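Local coordinates for protein iron transport multicopper oxidase FET3 (PDB 1ZPU) that oxidises ferrous to ferric iron at the yeast cell surface, passing the electrons through four copper ions to oxygen, for high-affinity iron uptake, at residues L135-S140 and Q201-E206. Sequence-based numbering, arbitrary orientation.
With NAG (2-acetamido-2-deoxy-beta-D-glucopyranose), chain G; NAG (2-acetamido-2-deoxy-beta-D-glucopyranose), chain B.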
ATOM      1  N   LEU A 135       9.211  18.654   5.346  1.00 69.35           N
ATOM      2  CA  LEU A 135       9.778  17.843   4.257  1.00 69.00           C
ATOM      3  C   LEU A 135       9.291  16.404   4.367  1.00 69.13           C
ATOM      4  O   LEU A 135       8.599  16.037   5.319  1.00 69.32           O
ATOM      5  CB  LEU A 135      11.308  17.842   4.304  1.00 68.91           C
ATOM      6  CG  LEU A 135      11.994  17.031   5.407  1.00 67.98           C
ATOM      7  CD1 LEU A 135      13.390  16.644   4.979  1.00 68.19           C
ATOM      8  CD2 LEU A 135      12.010  17.806   6.691  1.00 67.93           C
ATOM      9  N   SER A 136       9.676  15.575   3.405  1.00 69.07           N
ATOM     10  CA  SER A 136       9.388  14.153   3.485  1.00 69.08           C
ATOM     11  C   SER A 136      10.642  13.340   3.235  1.00 68.97           C
ATOM     12  O   SER A 136      11.621  13.849   2.693  1.00 69.09           O
ATOM     13  CB  SER A 136       8.312  13.745   2.480  1.00 69.21           C
ATOM     14  OG  SER A 136       7.227  14.657   2.463  1.00 69.93           O
ATOM     15  N   LEU A 137      10.611  12.081   3.654  1.00 68.59           N
ATOM     16  CA  LEU A 137      11.622  11.134   3.272  1.00 68.50           C
ATOM     17  C   LEU A 137      10.897   9.915   2.745  1.00 69.03           C
ATOM     18  O   LEU A 137      10.002   9.391   3.422  1.00 69.59           O
ATOM     19  CB  LEU A 137      12.474  10.739   4.461  1.00 68.09           C
ATOM     20  CG  LEU A 137      13.236  11.798   5.243  1.00 67.42           C
ATOM     21  CD1 LEU A 137      13.954  11.097   6.363  1.00 67.48           C
ATOM     22  CD2 LEU A 137      14.228  12.537   4.374  1.00 68.00           C
ATOM     23  N   SER A 138      11.260   9.476   1.541  1.00 69.07           N
ATOM     24  CA  SER A 138      10.692   8.276   0.956  1.00 69.05           C
ATOM     25  C   SER A 138      11.658   7.122   1.134  1.00 69.03           C
ATOM     26  O   SER A 138      12.619   6.995   0.368  1.00 69.61           O
ATOM     27  CB  SER A 138      10.449   8.480  -0.540  1.00 69.47           C
ATOM     28  OG  SER A 138       9.534   9.533  -0.796  1.00 71.47           O
ATOM     29  N   LEU A 139      11.413   6.288   2.139  1.00 68.66           N
ATOM     30  CA  LEU A 139      12.202   5.085   2.349  1.00 68.46           C
ATOM     31  C   LEU A 139      11.739   3.989   1.386  1.00 68.90           C
ATOM     32  O   LEU A 139      10.535   3.861   1.085  1.00 69.12           O
ATOM     33  CB  LEU A 139      12.063   4.591   3.787  1.00 68.15           C
ATOM     34  CG  LEU A 139      12.000   5.591   4.946  1.00 66.97           C
ATOM     35  CD1 LEU A 139      11.737   4.877   6.285  1.00 65.61           C
ATOM     36  CD2 LEU A 139      13.271   6.373   5.021  1.00 64.75           C
ATOM     37  N   SER A 140      12.696   3.193   0.912  1.00 68.88           N
ATOM     38  CA  SER A 140      12.398   2.071   0.024  1.00 69.08           C
ATOM     39  C   SER A 140      13.543   1.080   0.019  1.00 68.96           C
ATOM     40  O   SER A 140      14.610   1.410   0.497  1.00 69.41           O
ATOM     41  CB  SER A 140      12.146   2.577  -1.399  1.00 69.19           C
ATOM     42  OG  SER A 140      11.885   1.493  -2.260  1.00 69.45           O
ATOM     43  N   GLN A 201      10.883  -1.377   7.389  1.00 68.87           N
ATOM     44  CA  GLN A 201      12.121  -0.751   7.832  1.00 68.76           C
ATOM     45  C   GLN A 201      12.002  -0.185   9.221  1.00 68.91           C
ATOM     46  O   GLN A 201      10.942   0.324   9.606  1.00 69.16           O
ATOM     47  CB  GLN A 201      12.518   0.369   6.895  1.00 68.17           C
ATOM     48  CG  GLN A 201      12.815  -0.076   5.472  1.00 68.40           C
ATOM     49  CD  GLN A 201      13.489   1.014   4.683  1.00 69.50           C
ATOM     50  OE1 GLN A 201      14.198   1.854   5.253  1.00 71.75           O
ATOM     51  NE2 GLN A 201      13.273   1.029   3.384  1.00 68.80           N
ATOM     52  N   TYR A 202      13.086  -0.264   9.982  1.00 68.78           N
ATOM     53  CA  TYR A 202      13.165   0.502  11.213  1.00 68.56           C
ATOM     54  C   TYR A 202      13.781   1.834  10.857  1.00 68.59           C
ATOM     55  O   TYR A 202      14.678   1.911  10.005  1.00 68.87           O
ATOM     56  CB  TYR A 202      14.021  -0.183  12.265  1.00 68.31           C
ATOM     57  CG  TYR A 202      13.590  -1.566  12.625  1.00 68.21           C
ATOM     58  CD1 TYR A 202      14.070  -2.656  11.907  1.00 68.14           C
ATOM     59  CD2 TYR A 202      12.721  -1.798  13.698  1.00 67.62           C
ATOM     60  CE1 TYR A 202      13.696  -3.940  12.229  1.00 68.88           C
ATOM     61  CE2 TYR A 202      12.334  -3.088  14.040  1.00 67.59           C
ATOM     62  CZ  TYR A 202      12.829  -4.159  13.296  1.00 69.12           C
ATOM     63  OH  TYR A 202      12.474  -5.463  13.580  1.00 69.54           O
ATOM     64  N   PHE A 203      13.297   2.887  11.495  1.00 68.40           N
ATOM     65  CA  PHE A 203      13.793   4.212  11.222  1.00 68.34           C
ATOM     66  C   PHE A 203      14.042   4.964  12.509  1.00 68.66           C
ATOM     67  O   PHE A 203      13.195   4.949  13.410  1.00 69.07           O
ATOM     68  CB  PHE A 203      12.789   4.985  10.383  1.00 67.83           C
ATOM     69  CG  PHE A 203      13.225   6.376  10.065  1.00 67.54           C
ATOM     70  CD1 PHE A 203      13.992   6.627   8.933  1.00 67.07           C
ATOM     71  CD2 PHE A 203      12.880   7.438  10.902  1.00 66.83           C
ATOM     72  CE1 PHE A 203      14.398   7.912   8.630  1.00 67.42           C
ATOM     73  CE2 PHE A 203      13.282   8.720  10.621  1.00 66.53           C
ATOM     74  CZ  PHE A 203      14.051   8.965   9.487  1.00 67.84           C
ATOM     75  N   TRP A 204      15.191   5.637  12.583  1.00 68.61           N
ATOM     76  CA  TRP A 204      15.500   6.504  13.717  1.00 68.60           C
ATOM     77  C   TRP A 204      16.587   7.531  13.419  1.00 68.76           C
ATOM     78  O   TRP A 204      17.358   7.376  12.466  1.00 68.84           O
ATOM     79  CB  TRP A 204      15.873   5.688  14.956  1.00 67.86           C
ATOM     80  CG  TRP A 204      17.214   5.002  14.925  1.00 67.31           C
ATOM     81  CD1 TRP A 204      18.370   5.455  15.476  1.00 67.12           C
ATOM     82  CD2 TRP A 204      17.522   3.718  14.347  1.00 67.60           C
ATOM     83  NE1 TRP A 204      19.386   4.541  15.287  1.00 67.52           N
ATOM     84  CE2 TRP A 204      18.892   3.466  14.596  1.00 67.36           C
ATOM     85  CE3 TRP A 204      16.774   2.761  13.643  1.00 67.55           C
ATOM     86  CZ2 TRP A 204      19.531   2.298  14.174  1.00 67.13           C
ATOM     87  CZ3 TRP A 204      17.411   1.599  13.215  1.00 67.57           C
ATOM     88  CH2 TRP A 204      18.780   1.380  13.483  1.00 67.65           C
ATOM     89  N   ILE A 205      16.636   8.567  14.257  1.00 68.72           N
ATOM     90  CA  ILE A 205      17.594   9.649  14.127  1.00 68.45           C
ATOM     91  C   ILE A 205      18.436   9.679  15.401  1.00 68.78           C
ATOM     92  O   ILE A 205      17.899   9.827  16.494  1.00 69.02           O
ATOM     93  CB  ILE A 205      16.869  10.997  13.935  1.00 68.06           C
ATOM     94  CG1 ILE A 205      15.927  10.921  12.735  1.00 67.51           C
ATOM     95  CG2 ILE A 205      17.853  12.130  13.765  1.00 67.42           C
ATOM     96  CD1 ILE A 205      14.978  12.098  12.622  1.00 67.68           C
ATOM     97  N   GLU A 206      19.750   9.523  15.251  1.00 68.86           N
ATOM     98  CA  GLU A 206      20.684   9.594  16.366  1.00 69.05           C
ATOM     99  C   GLU A 206      20.416  10.822  17.219  1.00 69.17           C
ATOM    100  O   GLU A 206      20.324  11.935  16.689  1.00 68.88           O
ATOM    101  CB  GLU A 206      22.119   9.612  15.846  1.00 69.09           C
ATOM    102  CG  GLU A 206      23.168   9.720  16.916  1.00 68.68           C
ATOM    103  CD  GLU A 206      24.560   9.948  16.358  1.00 69.42           C
ATOM    104  OE1 GLU A 206      25.486  10.170  17.170  1.00 71.55           O
ATOM    105  OE2 GLU A 206      24.736   9.923  15.122  1.00 69.02           O
TER
HETATM  106  C1  NAG G   1      13.131  14.086  -0.058  1.00 65.65           C
HETATM  107  C2  NAG G   1      13.753  15.412   0.393  1.00 63.91           C
HETATM  108  C3  NAG G   1      12.670  16.402   0.804  1.00 64.45           C
HETATM  109  C4  NAG G   1      11.553  16.537  -0.236  1.00 65.85           C
HETATM  110  C5  NAG G   1      11.080  15.158  -0.646  1.00 65.41           C
HETATM  111  C6  NAG G   1      10.177  15.331  -1.848  1.00 66.89           C
HETATM  112  C7  NAG G   1      15.925  15.667   1.493  1.00 65.72           C
HETATM  113  C8  NAG G   1      16.709  15.640   2.786  1.00 64.81           C
HETATM  114  N2  NAG G   1      14.679  15.194   1.486  1.00 63.94           N
HETATM  115  O3  NAG G   1      13.270  17.656   0.979  1.00 64.22           O
HETATM  116  O4  NAG G   1      10.398  17.160   0.302  1.00 68.46           O
HETATM  117  O5  NAG G   1      12.168  14.369  -1.048  1.00 65.20           O
HETATM  118  O6  NAG G   1       9.607  14.104  -2.231  1.00 68.98           O
HETATM  119  O7  NAG G   1      16.453  16.124   0.482  1.00 68.11           O
HETATM  120  C1  NAG B   2      10.250  18.563   0.045  1.00 70.66           C
HETATM  121  C2  NAG B   2       8.804  18.918   0.357  1.00 72.00           C
HETATM  122  C3  NAG B   2       8.579  20.415   0.178  1.00 73.25           C
HETATM  123  C4  NAG B   2       9.605  21.276   0.907  1.00 73.94           C
HETATM  124  C5  NAG B   2      11.013  20.737   0.680  1.00 72.63           C
HETATM  125  C6  NAG B   2      12.009  21.385   1.630  1.00 72.95           C
HETATM  126  C7  NAG B   2       7.118  17.216  -0.107  1.00 72.89           C
HETATM  127  C8  NAG B   2       6.362  16.482  -1.178  1.00 70.33           C
HETATM  128  N2  NAG B   2       7.887  18.218  -0.523  1.00 72.82           N
HETATM  129  O3  NAG B   2       7.275  20.738   0.598  1.00 72.86           O
HETATM  130  O4  NAG B   2       9.558  22.562   0.337  1.00 77.93           O
HETATM  131  O5  NAG B   2      11.076  19.343   0.886  1.00 71.90           O
HETATM  132  O6  NAG B   2      13.277  20.809   1.417  1.00 73.44           O
HETATM  133  O7  NAG B   2       7.019  16.893   1.080  1.00 73.89           O
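The two sheets of the second cupredoxin-like (plastocyanin-like) domain face each other here, Leu-137 and Leu-139 on strand 133-142 meeting Gln-201 and Phe-203 on strand 201-205. The segment axes come within 9.1 Å at 146°, the separation of strands packed face to face across a β-sandwich, and mostly side chains meet in the gap. Phe-203 is the hub: its CG lies anti to the backbone N (chi1 180°), and the ring reaches both leucines. CD1 of Leu-137 touches Phe-203 CZ at 3.8 Å, while CD1 of Leu-139 sits 3.9 Å from Phe-203 CD1; each leucine crosses the phenylalanine side chain at about a right angle. Ile-192 and Ile-252, one from each sheet, also touch the Phe-203 side chain.

Gln-201 brings a buried polar group into this apolar layer. Extended beyond CG, it lays its amide beside Leu-139, with OE1 3.8 Å from Leu-139 CB. That oxygen accepts a hydrogen bond from Gln-254 on neighbouring strand 250-256. Gln-201 NE2 lies 3.2 Å from Ser-140 O. An alanine in place of Gln-201 would probably leave the Gln-254 amide without this acceptor and open a gap beside Leu-139.

Strand 133-142 also carries sugar, which touches Leu-135, Ser-136 and Leu-137. Asn-173, whose OD1 accepts a hydrogen bond from the Ser-138 backbone N, is a glycosylation site. Ser-136 OG donates a hydrogen bond of 2.6 Å to the acetamide O7 of the chain B sugar.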